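Local coordinates for protein putative mannose-1-phosphate guanylyl transferase (Thermus thermophilus, PDB 2CU2) that probably transfers a guanylyl group from GTP to mannose 1-phosphate, yielding GDP-mannose, through a nucleotidyltransferase domain of the GT-A type, at residues Leu137-Thr142 with Phe251-Val256. Residues are numbered along the deposited sequence; the frame is centred on the assembly and turned at random.
Sequences LGLRPT and FPWDDV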
ATOM      1  N   LEU A 137     -23.115  -7.250 -30.524  1.00 32.28           N
ATOM      2  CA  LEU A 137     -22.108  -6.202 -30.701  1.00 32.15           C
ATOM      3  C   LEU A 137     -20.737  -6.844 -30.740  1.00 32.78           C
ATOM      4  O   LEU A 137     -20.384  -7.620 -29.851  1.00 33.45           O
ATOM      5  CB  LEU A 137     -22.153  -5.196 -29.542  1.00 30.61           C
ATOM      6  CG  LEU A 137     -20.988  -4.188 -29.423  1.00 30.24           C
ATOM      7  CD1 LEU A 137     -21.044  -3.163 -30.551  1.00 27.86           C
ATOM      8  CD2 LEU A 137     -21.068  -3.480 -28.072  1.00 29.08           C
ATOM      9  N   GLY A 138     -19.972  -6.515 -31.774  1.00 32.02           N
ATOM     10  CA  GLY A 138     -18.636  -7.057 -31.920  1.00 30.81           C
ATOM     11  C   GLY A 138     -17.590  -5.954 -31.888  1.00 31.42           C
ATOM     12  O   GLY A 138     -17.883  -4.796 -32.182  1.00 32.12           O
ATOM     13  N   LEU A 139     -16.366  -6.313 -31.518  1.00 30.31           N
ATOM     14  CA  LEU A 139     -15.274  -5.358 -31.455  1.00 30.94           C
ATOM     15  C   LEU A 139     -13.999  -6.014 -31.963  1.00 29.87           C
ATOM     16  O   LEU A 139     -13.695  -7.147 -31.602  1.00 29.27           O
ATOM     17  CB  LEU A 139     -15.094  -4.880 -30.014  1.00 29.60           C
ATOM     18  CG  LEU A 139     -16.364  -4.157 -29.552  1.00 32.92           C
ATOM     19  CD1 LEU A 139     -16.615  -4.408 -28.100  1.00 30.06           C
ATOM     20  CD2 LEU A 139     -16.244  -2.666 -29.863  1.00 31.69           C
ATOM     21  N   ARG A 140     -13.277  -5.299 -32.819  1.00 29.66           N
ATOM     22  CA  ARG A 140     -12.024  -5.795 -33.372  1.00 29.51           C
ATOM     23  C   ARG A 140     -11.065  -6.008 -32.199  1.00 29.08           C
ATOM     24  O   ARG A 140     -10.800  -5.087 -31.433  1.00 29.03           O
ATOM     25  CB  ARG A 140     -11.432  -4.772 -34.348  1.00 32.57           C
ATOM     26  CG  ARG A 140     -12.191  -4.605 -35.655  1.00 34.36           C
ATOM     27  CD  ARG A 140     -12.122  -5.867 -36.511  1.00 38.95           C
ATOM     28  NE  ARG A 140     -12.835  -5.695 -37.775  1.00 39.90           N
ATOM     29  CZ  ARG A 140     -13.087  -6.678 -38.635  1.00 39.04           C
ATOM     30  NH1 ARG A 140     -12.683  -7.917 -38.378  1.00 38.02           N
ATOM     31  NH2 ARG A 140     -13.755  -6.422 -39.751  1.00 40.23           N
ATOM     32  N   PRO A 141     -10.537  -7.230 -32.044  1.00 28.92           N
ATOM     33  CA  PRO A 141      -9.610  -7.548 -30.951  1.00 28.65           C
ATOM     34  C   PRO A 141      -8.278  -6.801 -31.067  1.00 28.90           C
ATOM     35  O   PRO A 141      -7.748  -6.638 -32.163  1.00 28.68           O
ATOM     36  CB  PRO A 141      -9.414  -9.059 -31.085  1.00 27.06           C
ATOM     37  CG  PRO A 141     -10.618  -9.516 -31.858  1.00 32.00           C
ATOM     38  CD  PRO A 141     -10.818  -8.423 -32.856  1.00 28.49           C
ATOM     39  N   THR A 142      -7.737  -6.354 -29.938  1.00 27.85           N
ATOM     40  CA  THR A 142      -6.456  -5.653 -29.949  1.00 28.46           C
ATOM     41  C   THR A 142      -5.378  -6.540 -29.335  1.00 28.94           C
ATOM     42  O   THR A 142      -4.199  -6.204 -29.359  1.00 29.46           O
ATOM     43  CB  THR A 142      -6.519  -4.323 -29.162  1.00 29.18           C
ATOM     44  OG1 THR A 142      -7.072  -4.552 -27.859  1.00 26.80           O
ATOM     45  CG2 THR A 142      -7.366  -3.312 -29.900  1.00 26.61           C
ATOM     46  N   PHE A 251     -15.598   2.090 -31.056  1.00 38.82           N
ATOM     47  CA  PHE A 251     -15.121   2.791 -29.875  1.00 35.33           C
ATOM     48  C   PHE A 251     -14.232   1.909 -28.997  1.00 34.37           C
ATOM     49  O   PHE A 251     -14.293   0.687 -29.041  1.00 33.70           O
ATOM     50  CB  PHE A 251     -16.345   3.244 -29.082  1.00 34.86           C
ATOM     51  CG  PHE A 251     -17.305   2.101 -28.932  1.00 35.12           C
ATOM     52  CD1 PHE A 251     -17.066   1.122 -27.975  1.00 34.98           C
ATOM     53  CD2 PHE A 251     -18.410   2.013 -29.762  1.00 37.17           C
ATOM     54  CE1 PHE A 251     -17.939   0.051 -27.853  1.00 35.96           C
ATOM     55  CE2 PHE A 251     -19.283   0.936 -29.632  1.00 35.36           C
ATOM     56  CZ  PHE A 251     -19.052  -0.046 -28.678  1.00 37.13           C
ATOM     57  N   PRO A 252     -13.361   2.573 -28.214  1.00 33.10           N
ATOM     58  CA  PRO A 252     -12.545   1.873 -27.237  1.00 32.71           C
ATOM     59  C   PRO A 252     -13.422   1.112 -26.240  1.00 31.61           C
ATOM     60  O   PRO A 252     -14.441   1.600 -25.767  1.00 31.57           O
ATOM     61  CB  PRO A 252     -11.692   2.912 -26.510  1.00 32.02           C
ATOM     62  CG  PRO A 252     -11.672   4.134 -27.423  1.00 33.04           C
ATOM     63  CD  PRO A 252     -13.073   4.000 -28.188  1.00 32.31           C
ATOM     64  N   TRP A 253     -13.012  -0.140 -25.965  1.00 29.52           N
ATOM     65  CA  TRP A 253     -13.861  -0.972 -25.120  1.00 30.23           C
ATOM     66  C   TRP A 253     -13.057  -2.009 -24.326  1.00 30.22           C
ATOM     67  O   TRP A 253     -12.174  -2.687 -24.833  1.00 31.75           O
ATOM     68  CB  TRP A 253     -14.882  -1.675 -26.017  1.00 29.89           C
ATOM     69  CG  TRP A 253     -15.660  -2.659 -25.234  1.00 30.65           C
ATOM     70  CD1 TRP A 253     -16.870  -2.425 -24.542  1.00 30.69           C
ATOM     71  CD2 TRP A 253     -15.360  -4.066 -25.072  1.00 31.04           C
ATOM     72  NE1 TRP A 253     -17.366  -3.551 -23.965  1.00 29.96           N
ATOM     73  CE2 TRP A 253     -16.398  -4.629 -24.291  1.00 30.43           C
ATOM     74  CE3 TRP A 253     -14.318  -4.878 -25.513  1.00 29.96           C
ATOM     75  CZ2 TRP A 253     -16.375  -5.978 -23.976  1.00 30.15           C
ATOM     76  CZ3 TRP A 253     -14.295  -6.228 -25.199  1.00 30.85           C
ATOM     77  CH2 TRP A 253     -15.328  -6.779 -24.422  1.00 29.61           C
ATOM     78  N   ASP A 254     -13.373  -2.080 -23.018  1.00 28.31           N
ATOM     79  CA  ASP A 254     -12.745  -3.077 -22.156  1.00 27.30           C
ATOM     80  C   ASP A 254     -13.742  -3.565 -21.099  1.00 27.80           C
ATOM     81  O   ASP A 254     -14.570  -2.819 -20.601  1.00 27.42           O
ATOM     82  CB  ASP A 254     -11.545  -2.423 -21.467  1.00 28.61           C
ATOM     83  CG  ASP A 254     -10.492  -3.481 -21.160  1.00 31.63           C
ATOM     84  OD1 ASP A 254     -10.736  -4.290 -20.264  1.00 30.89           O
ATOM     85  OD2 ASP A 254      -9.443  -3.473 -21.801  1.00 32.12           O
ATOM     86  N   ASP A 255     -13.677  -4.871 -20.791  1.00 26.89           N
ATOM     87  CA  ASP A 255     -14.607  -5.383 -19.793  1.00 29.01           C
ATOM     88  C   ASP A 255     -14.187  -5.002 -18.367  1.00 28.16           C
ATOM     89  O   ASP A 255     -14.930  -5.160 -17.406  1.00 28.42           O
ATOM     90  CB  ASP A 255     -14.742  -6.903 -19.961  1.00 29.99           C
ATOM     91  CG  ASP A 255     -13.565  -7.633 -19.324  1.00 34.87           C
ATOM     92  OD1 ASP A 255     -13.767  -8.773 -18.899  1.00 37.78           O
ATOM     93  OD2 ASP A 255     -12.468  -7.088 -19.299  1.00 34.46           O
ATOM     94  N   VAL A 256     -12.943  -4.489 -18.258  1.00 28.48           N
ATOM     95  CA  VAL A 256     -12.406  -4.111 -16.949  1.00 27.97           C
ATOM     96  C   VAL A 256     -12.423  -5.268 -15.947  1.00 27.98           C
ATOM     97  O   VAL A 256     -12.870  -5.140 -14.814  1.00 30.19           O
ATOM     98  CB  VAL A 256     -13.210  -2.932 -16.399  1.00 30.18           C
ATOM     99  CG1 VAL A 256     -12.454  -2.295 -15.237  1.00 29.91           C
ATOM    100  CG2 VAL A 256     -13.434  -1.893 -17.484  1.00 28.56           C
TER
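Leu-139, at the end of strand 134-139, and Trp-253, in the short strand 253-254, bring their backbones no nearer than 7.8 Å between CA atoms, so that the contact is carried chiefly by side chains. Leu-139 does most of this work by dividing its two methyls between two aromatic rings. Its CD1 sits over one face of the Trp-253 indole in a CH-pi contact, 3.6 Å from the centroid of the five-membered ring and 26° off the ring normal. The methyl is closest to one of the two ring-fusion carbons, with CD1 of Leu-139 3.3 Å from CD2 of Trp-253. The indole reaches this place because its CG is anti to the backbone N (chi1 173°), which turns one face of the ring toward the leucine methyl. The other methyl, CD2 of Leu-139, meets CE1 of Phe-251 at 3.8 Å, approaching that ring obliquely. Leu-137, two residues back and on the same side of the strand, directs its CD2 at the edge of the phenyl ring, 4.0 Å from CZ of Phe-251. Helix 115-128 packs against Phe-251 through Tyr-118 and Ala-121, and against Leu-137 through Met-125. An alanine in place of Trp-253 would probably leave CD1 of Leu-139 without its aromatic face and open a gap beside the rings of Tyr-148 and His-110. Farther along, Asp-254 OD1 accepts from the backbone N of Val-256 at 3.0 Å, forming an Asx turn, and also pairs with Arg-264. The example illustrates how the end of an inner strand of the nucleotidyltransferase domain's large mixed sheet can be joined to a separate two-stranded sheet, 111-112 with 253-254, by apolar and CH-pi contacts, while Asp-254 spends its carboxylate within its own segment and on Arg-264.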